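Local coordinates for protein dTDP-glucose 4,6-dehydratase (Klebsiella pneumoniae, PDB 5U4Q) that probably converts dTDP-glucose into dTDP-4-keto-6-deoxyglucose with loss of water, and binds NAD as a member of the NAD-dependent epimerase/dehydratase family with a Rossmann-type fold, at residues A[200-205]-A[277-282]. Numbering follows the deposited sequence. Where two conformers were deposited one is given.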
loop_
_atom_site.group_PDB
_atom_site.type_symbol
_atom_site.label_atom_id
_atom_site.label_comp_id
_atom_site.label_asym_id
_atom_site.label_seq_id
_atom_site.Cartn_x
_atom_site.Cartn_y
_atom_site.Cartn_z
ATOM N N LYS A 200 24.322 -22.761 2.182
ATOM C CA LYS A 200 25.279 -22.015 1.377
ATOM C C LYS A 200 26.373 -21.456 2.288
ATOM O O LYS A 200 27.562 -21.634 2.022
ATOM C CB LYS A 200 24.570 -20.886 0.625
ATOM C CG LYS A 200 25.420 -20.201 -0.433
ATOM C CD LYS A 200 24.603 -19.209 -1.253
ATOM C CE LYS A 200 25.438 -18.561 -2.346
ATOM N NZ LYS A 200 24.673 -17.521 -3.079
ATOM N N ALA A 201 25.955 -20.816 3.376
ATOM C CA ALA A 201 26.891 -20.211 4.347
ATOM C C ALA A 201 27.841 -21.275 4.904
ATOM O O ALA A 201 29.066 -21.075 4.928
ATOM C CB ALA A 201 26.121 -19.530 5.471
HETATM N N MSE A 202 27.279 -22.413 5.301
HETATM C CA MSE A 202 28.067 -23.541 5.823
HETATM C C MSE A 202 29.073 -24.071 4.854
HETATM O O MSE A 202 30.249 -24.239 5.213
HETATM C CB MSE A 202 27.174 -24.705 6.227
HETATM C CG MSE A 202 26.560 -24.386 7.565
HETATM SE SE MSE A 202 25.150 -25.686 7.956
HETATM C CE MSE A 202 26.271 -27.209 8.357
ATOM N N LEU A 203 28.651 -24.329 3.618
ATOM C CA LEU A 203 29.556 -24.889 2.603
ATOM C C LEU A 203 30.604 -23.878 2.110
ATOM O O LEU A 203 31.638 -24.281 1.586
ATOM C CB LEU A 203 28.763 -25.504 1.439
ATOM C CG LEU A 203 27.929 -26.735 1.826
ATOM C CD1 LEU A 203 26.882 -27.052 0.766
ATOM C CD2 LEU A 203 28.804 -27.956 2.087
ATOM N N GLU A 204 30.341 -22.585 2.296
ATOM C CA GLU A 204 31.302 -21.520 1.953
ATOM C C GLU A 204 32.141 -21.071 3.172
ATOM O O GLU A 204 32.933 -20.135 3.065
ATOM C CB GLU A 204 30.570 -20.305 1.372
ATOM C CG GLU A 204 29.900 -20.542 0.024
ATOM C CD GLU A 204 28.976 -19.400 -0.384
ATOM O OE1 GLU A 204 28.785 -18.449 0.413
ATOM O OE2 GLU A 204 28.423 -19.456 -1.504
ATOM N N GLY A 205 31.950 -21.719 4.325
ATOM C CA GLY A 205 32.690 -21.382 5.552
ATOM C C GLY A 205 32.339 -20.029 6.164
ATOM O O GLY A 205 33.130 -19.465 6.931
ATOM N N ALA A 277 20.223 -30.072 12.744
ATOM C CA ALA A 277 19.823 -31.065 11.750
ATOM C C ALA A 277 20.620 -30.912 10.443
ATOM O O ALA A 277 20.972 -31.900 9.812
ATOM C CB ALA A 277 18.332 -30.983 11.476
ATOM N N LEU A 278 20.827 -29.669 10.002
ATOM C CA LEU A 278 21.649 -29.431 8.804
ATOM C C LEU A 278 23.071 -29.896 9.003
ATOM O O LEU A 278 23.667 -30.491 8.105
ATOM C CB LEU A 278 21.692 -27.957 8.413
ATOM C CG LEU A 278 20.640 -27.422 7.479
ATOM C CD1 LEU A 278 20.854 -25.928 7.334
ATOM C CD2 LEU A 278 20.707 -28.100 6.110
ATOM N N GLU A 279 23.623 -29.616 10.180
ATOM C CA GLU A 279 25.002 -30.038 10.480
ATOM C C GLU A 279 25.167 -31.550 10.355
ATOM O O GLU A 279 26.145 -32.032 9.767
ATOM C CB GLU A 279 25.400 -29.535 11.862
ATOM C CG GLU A 279 25.690 -28.046 11.904
ATOM C CD GLU A 279 25.988 -27.538 13.305
ATOM O OE1 GLU A 279 25.508 -28.160 14.284
ATOM O OE2 GLU A 279 26.697 -26.522 13.407
ATOM N N GLU A 280 24.193 -32.289 10.869
ATOM C CA GLU A 280 24.193 -33.741 10.800
ATOM C C GLU A 280 24.077 -34.221 9.358
ATOM O O GLU A 280 24.771 -35.154 8.956
ATOM C CB GLU A 280 23.027 -34.313 11.598
ATOM C CG GLU A 280 22.977 -35.840 11.615
ATOM C CD GLU A 280 21.704 -36.388 12.236
ATOM O OE1 GLU A 280 21.812 -37.329 13.054
ATOM O OE2 GLU A 280 20.596 -35.888 11.906
ATOM N N ALA A 281 23.185 -33.599 8.592
ATOM C CA ALA A 281 22.951 -34.012 7.208
ATOM C C ALA A 281 24.132 -33.732 6.299
ATOM O O ALA A 281 24.401 -34.496 5.381
ATOM C CB ALA A 281 21.694 -33.335 6.645
ATOM N N LEU A 282 24.804 -32.619 6.547
ATOM C CA LEU A 282 25.957 -32.200 5.735
ATOM C C LEU A 282 27.285 -32.719 6.262
ATOM O O LEU A 282 28.318 -32.576 5.581
ATOM C CB LEU A 282 25.993 -30.671 5.627
ATOM C CG LEU A 282 24.793 -30.053 4.901
ATOM C CD1 LEU A 282 24.793 -28.549 5.068
ATOM C CD2 LEU A 282 24.792 -30.433 3.423
#
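M202, a selenomethionine in the crystal, reaches from the last turn of helix 194-203 into the flank of helix 271-282 and makes every close contact between 200-205 and 277-282, a worked example of one long side chain packed between two helices. The nearest CA atoms, those of M202 and E279, are 8.6 Å apart. The chain runs out extended to the selenium and then bends (chi3 73°), which lays the terminal methyl against the helix surface: CE of M202 sits 3.7 Å from CG of E279 and 3.8 Å from both CA of E279 and CD1 of L282, so it reaches the backbone itself. SE of M202 lies 4.1 Å from CD1 of L282, and about as far from CB of L278, one turn earlier. The methionine crosses the aliphatic part of E279 at about a right angle. No hydrogen bond links the segments.

Around this tight centre the contact thins out. CD1 of L203 stays 4.8 Å from CD2 of L282, and beyond it helix 194-203 ends at exposed E204 and G205 in a Schellman motif.

M284 and A286 also touch M202. L278 packs on L195, F198 and T199 of helix 194-203, and T199 also meets L282. Helix 320-334 packs against both helices, V328 on L278 and A281, Y331 on L203. OE2 of E279 accepts a hydrogen bond from A286 N, and its salt bridge to K288 ties helix 271-282 to strand 288-291, which pairs in parallel with 208-211.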